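Local coordinates for inner membrane protein (Salmonella typhimurium LT2, PDB 2QJV) that is a nickel-containing member of the KduI/IolB family in the cupin clan and probably acts as a sugar isomerase, at residues C108-R119 and L144-V155. The protein carries 2 engineered substitutions. Residues are numbered along the deposited sequence; the frame is centred on the assembly and turned at random.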
loop_
_atom_site.group_PDB
_atom_site.type_symbol
_atom_site.label_atom_id
_atom_site.label_comp_id
_atom_site.label_asym_id
_atom_site.label_seq_id
_atom_site.Cartn_x
_atom_site.Cartn_y
_atom_site.Cartn_z
ATOM N N CYS A 108 24.567 1.402 -20.922
ATOM C CA CYS A 108 24.851 1.462 -19.485
ATOM C C CYS A 108 25.550 2.779 -19.220
ATOM O O CYS A 108 26.529 3.080 -19.900
ATOM C CB CYS A 108 25.747 0.286 -19.048
ATOM S SG CYS A 108 25.234 -1.336 -19.655
ATOM N N SER A 109 25.059 3.589 -18.272
ATOM C CA SER A 109 25.673 4.881 -18.029
ATOM C C SER A 109 25.926 5.199 -16.560
ATOM O O SER A 109 25.240 4.703 -15.686
ATOM C CB SER A 109 24.822 6.006 -18.668
ATOM O OG SER A 109 23.528 6.078 -18.102
ATOM N N ALA A 110 26.928 6.046 -16.331
ATOM C CA ALA A 110 27.321 6.507 -14.996
ATOM C C ALA A 110 28.131 7.781 -15.143
ATOM O O ALA A 110 28.529 8.140 -16.266
ATOM C CB ALA A 110 28.095 5.416 -14.199
ATOM N N PRO A 111 28.369 8.491 -14.031
ATOM C CA PRO A 111 29.177 9.710 -14.159
ATOM C C PRO A 111 30.579 9.468 -14.748
ATOM O O PRO A 111 31.256 8.471 -14.440
ATOM C CB PRO A 111 29.235 10.257 -12.721
ATOM C CG PRO A 111 27.987 9.710 -12.080
ATOM C CD PRO A 111 27.860 8.322 -12.656
ATOM N N GLY A 112 30.947 10.372 -15.662
ATOM C CA GLY A 112 32.228 10.355 -16.304
ATOM C C GLY A 112 33.028 11.610 -16.033
ATOM O O GLY A 112 32.505 12.711 -16.048
ATOM N N PHE A 113 34.313 11.417 -15.805
ATOM C CA PHE A 113 35.247 12.498 -15.500
ATOM C C PHE A 113 36.657 12.287 -16.040
ATOM O O PHE A 113 37.418 13.236 -16.088
ATOM C CB PHE A 113 35.324 12.706 -13.972
ATOM C CG PHE A 113 35.487 11.425 -13.181
ATOM C CD1 PHE A 113 36.745 10.862 -12.996
ATOM C CD2 PHE A 113 34.390 10.794 -12.615
ATOM C CE1 PHE A 113 36.898 9.687 -12.287
ATOM C CE2 PHE A 113 34.536 9.618 -11.882
ATOM C CZ PHE A 113 35.804 9.075 -11.711
ATOM N N GLY A 114 36.985 11.088 -16.515
ATOM C CA GLY A 114 38.333 10.759 -16.904
ATOM C C GLY A 114 38.660 11.009 -18.354
ATOM O O GLY A 114 37.901 11.633 -19.080
ATOM N N GLU A 115 39.759 10.430 -18.795
ATOM C CA GLU A 115 40.222 10.638 -20.168
ATOM C C GLU A 115 40.620 9.340 -20.884
ATOM O O GLU A 115 41.520 9.310 -21.731
ATOM C CB GLU A 115 41.350 11.652 -20.126
ATOM C CG GLU A 115 42.507 11.283 -19.199
ATOM C CD GLU A 115 43.487 12.426 -19.057
ATOM O OE1 GLU A 115 43.034 13.549 -18.721
ATOM O OE2 GLU A 115 44.703 12.190 -19.260
ATOM N N LEU A 116 39.909 8.273 -20.553
ATOM C CA LEU A 116 40.097 6.989 -21.235
ATOM C C LEU A 116 39.642 7.104 -22.690
ATOM O O LEU A 116 38.757 7.916 -22.998
ATOM C CB LEU A 116 39.314 5.888 -20.528
ATOM C CG LEU A 116 39.784 5.547 -19.111
ATOM C CD1 LEU A 116 38.751 4.636 -18.438
ATOM C CD2 LEU A 116 41.200 4.935 -19.127
ATOM N N PRO A 117 40.278 6.344 -23.597
ATOM C CA PRO A 117 39.795 6.392 -24.963
ATOM C C PRO A 117 38.596 5.492 -25.215
ATOM O O PRO A 117 38.281 4.595 -24.405
ATOM C CB PRO A 117 41.000 5.860 -25.768
ATOM C CG PRO A 117 41.621 4.875 -24.854
ATOM C CD PRO A 117 41.475 5.492 -23.476
ATOM N N VAL A 118 37.898 5.777 -26.312
ATOM C CA VAL A 118 36.889 4.887 -26.815
ATOM C C VAL A 118 37.570 3.512 -27.037
ATOM O O VAL A 118 38.685 3.450 -27.545
ATOM C CB VAL A 118 36.313 5.416 -28.173
ATOM C CG1 VAL A 118 35.482 4.331 -28.922
ATOM C CG2 VAL A 118 35.521 6.719 -27.985
ATOM N N ARG A 119 36.937 2.415 -26.644
ATOM C CA ARG A 119 37.513 1.100 -26.946
ATOM C C ARG A 119 36.466 0.017 -27.136
ATOM O O ARG A 119 35.408 0.045 -26.524
ATOM C CB ARG A 119 38.520 0.642 -25.861
ATOM C CG ARG A 119 37.960 0.171 -24.555
ATOM C CD ARG A 119 39.045 -0.354 -23.621
ATOM N NE ARG A 119 38.479 -1.047 -22.449
ATOM C CZ ARG A 119 37.992 -0.478 -21.349
ATOM N NH1 ARG A 119 37.945 0.849 -21.185
ATOM N NH2 ARG A 119 37.519 -1.265 -20.388
ATOM N N LEU A 144 32.777 -5.565 -17.949
ATOM C CA LEU A 144 33.495 -4.413 -17.476
ATOM C C LEU A 144 33.679 -4.485 -15.958
ATOM O O LEU A 144 32.934 -3.861 -15.196
ATOM C CB LEU A 144 32.803 -3.119 -17.930
ATOM C CG LEU A 144 33.563 -1.791 -17.702
ATOM C CD1 LEU A 144 35.053 -1.886 -18.098
ATOM C CD2 LEU A 144 32.818 -0.671 -18.438
ATOM N N PRO A 145 34.626 -5.320 -15.513
ATOM C CA PRO A 145 34.877 -5.483 -14.076
ATOM C C PRO A 145 35.747 -4.380 -13.478
ATOM O O PRO A 145 36.316 -3.578 -14.217
ATOM C CB PRO A 145 35.632 -6.797 -14.007
ATOM C CG PRO A 145 36.348 -6.890 -15.339
ATOM C CD PRO A 145 35.517 -6.167 -16.325
ATOM N N ASP A 146 35.912 -4.399 -12.155
ATOM C CA ASP A 146 36.729 -3.373 -11.474
ATOM C C ASP A 146 38.243 -3.502 -11.714
ATOM O O ASP A 146 38.974 -2.586 -11.385
ATOM C CB ASP A 146 36.392 -3.257 -9.966
ATOM C CG ASP A 146 36.779 -4.476 -9.107
ATOM O OD1 ASP A 146 37.486 -5.418 -9.553
ATOM O OD2 ASP A 146 36.363 -4.433 -7.907
ATOM N N SER A 147 38.668 -4.621 -12.303
ATOM C CA SER A 147 40.024 -4.867 -12.711
ATOM C C SER A 147 40.321 -4.363 -14.139
ATOM O O SER A 147 41.456 -4.480 -14.584
ATOM C CB SER A 147 40.327 -6.371 -12.636
ATOM O OG SER A 147 39.333 -7.078 -13.363
ATOM N N GLN A 148 39.308 -3.857 -14.837
ATOM C CA GLN A 148 39.442 -3.241 -16.175
ATOM C C GLN A 148 39.140 -1.740 -16.012
ATOM O O GLN A 148 38.646 -1.333 -14.982
ATOM C CB GLN A 148 38.535 -3.899 -17.201
ATOM C CG GLN A 148 38.978 -5.344 -17.520
ATOM C CD GLN A 148 40.302 -5.382 -18.282
ATOM O OE1 GLN A 148 40.427 -4.766 -19.330
ATOM N NE2 GLN A 148 41.270 -6.118 -17.764
ATOM N N LEU A 149 39.451 -0.941 -17.030
ATOM C CA LEU A 149 39.366 0.523 -16.937
ATOM C C LEU A 149 38.011 1.158 -17.287
ATOM O O LEU A 149 37.413 0.873 -18.321
ATOM C CB LEU A 149 40.479 1.159 -17.810
ATOM C CG LEU A 149 41.929 0.834 -17.475
ATOM C CD1 LEU A 149 42.886 1.409 -18.544
ATOM C CD2 LEU A 149 42.354 1.303 -16.071
ATOM N N ALA A 150 37.526 2.000 -16.368
ATOM C CA ALA A 150 36.357 2.850 -16.518
ATOM C C ALA A 150 36.371 3.817 -15.323
ATOM O O ALA A 150 37.016 3.553 -14.308
ATOM C CB ALA A 150 35.028 2.055 -16.620
ATOM N N ASP A 151 35.672 4.941 -15.431
ATOM C CA ASP A 151 35.616 5.887 -14.333
ATOM C C ASP A 151 34.702 5.401 -13.185
ATOM O O ASP A 151 34.996 5.563 -12.013
ATOM C CB ASP A 151 35.068 7.259 -14.782
ATOM C CG ASP A 151 35.823 7.883 -15.950
ATOM O OD1 ASP A 151 36.951 7.461 -16.300
ATOM O OD2 ASP A 151 35.213 8.818 -16.532
ATOM N N SER A 152 33.594 4.809 -13.578
ATOM C CA SER A 152 32.475 4.469 -12.683
ATOM C C SER A 152 31.816 3.102 -12.932
ATOM O O SER A 152 31.534 2.355 -11.984
ATOM C CB SER A 152 31.412 5.573 -12.839
ATOM O OG SER A 152 31.908 6.838 -12.386
ATOM N N LEU A 153 31.590 2.790 -14.214
ATOM C CA LEU A 153 30.823 1.602 -14.648
ATOM C C LEU A 153 31.417 0.234 -14.320
ATOM O O LEU A 153 32.610 -0.020 -14.510
ATOM C CB LEU A 153 30.537 1.654 -16.172
ATOM C CG LEU A 153 29.503 2.668 -16.691
ATOM C CD1 LEU A 153 29.653 2.894 -18.245
ATOM C CD2 LEU A 153 28.054 2.286 -16.285
ATOM N N LEU A 154 30.535 -0.645 -13.837
ATOM C CA LEU A 154 30.827 -2.042 -13.599
ATOM C C LEU A 154 29.675 -2.751 -14.307
ATOM O O LEU A 154 28.527 -2.444 -14.044
ATOM C CB LEU A 154 30.870 -2.361 -12.116
ATOM C CG LEU A 154 31.959 -1.648 -11.273
ATOM C CD1 LEU A 154 31.670 -1.772 -9.758
ATOM C CD2 LEU A 154 33.319 -2.199 -11.642
ATOM N N VAL A 155 30.003 -3.675 -15.209
ATOM C CA VAL A 155 29.013 -4.370 -16.058
ATOM C C VAL A 155 29.314 -5.870 -16.091
ATOM O O VAL A 155 30.460 -6.296 -16.270
ATOM C CB VAL A 155 28.935 -3.787 -17.509
ATOM C CG1 VAL A 155 27.838 -4.479 -18.349
ATOM C CG2 VAL A 155 28.737 -2.246 -17.496
HETATM O O HOH W 1 37.278 8.063 -18.985
HETATM O O HOH W 2 38.030 -4.233 -21.135
#
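Asp151 points its carboxylate into the bend 112-114, where OD2 accepts from two successive backbone amides, Phe113 N at 2.8 Å and Gly114 N at 2.9 Å. Both N-H groups come from the same face, well above the carboxylate plane, and both bonds are nearly straight. OD1 turns to a water, which accepts in turn from Leu116 N. With CG of Phe113 lodged between the backbone N and the carbonyl carbon (chi1 47°), CB of Asp151 lies over one face of the Phe113 ring in a CH-pi contact, 3.8 Å from the ring centroid and offset toward the rim. Ring and carboxylate planes are stacked, 23° apart. Next door, Ser152 OG donates to Pro111 O over 2.7 Å, while its CB rests against Ala110 CB.

At the far end Arg119 reaches across as an extended chain and grips a single atom: NH1 and NH2 both donate end-on to Leu149 O, which lies near the guanidinium plane. A water links NH2 to Gln148 OE1. Between these polar ends, Leu116 crosses Leu149 at about a right angle, its CD1 3.6 Å from Ala150 CA. Leu153 packs with CD2 against Ala110 CB (3.8 Å), beside Val244 of strand 238-246 and Cys52 of strand 49-55.

The contact thus joins the loop that follows strand 104-111 to the loop that leads into strand 154-160, linking the two larger antiparallel sheets of this cupin-type chain. Glu50 holds the backbone N-H groups of 151-153, whereas those of Phe113 and Gly114, with the water on OD1, probably favour an ionised Asp151.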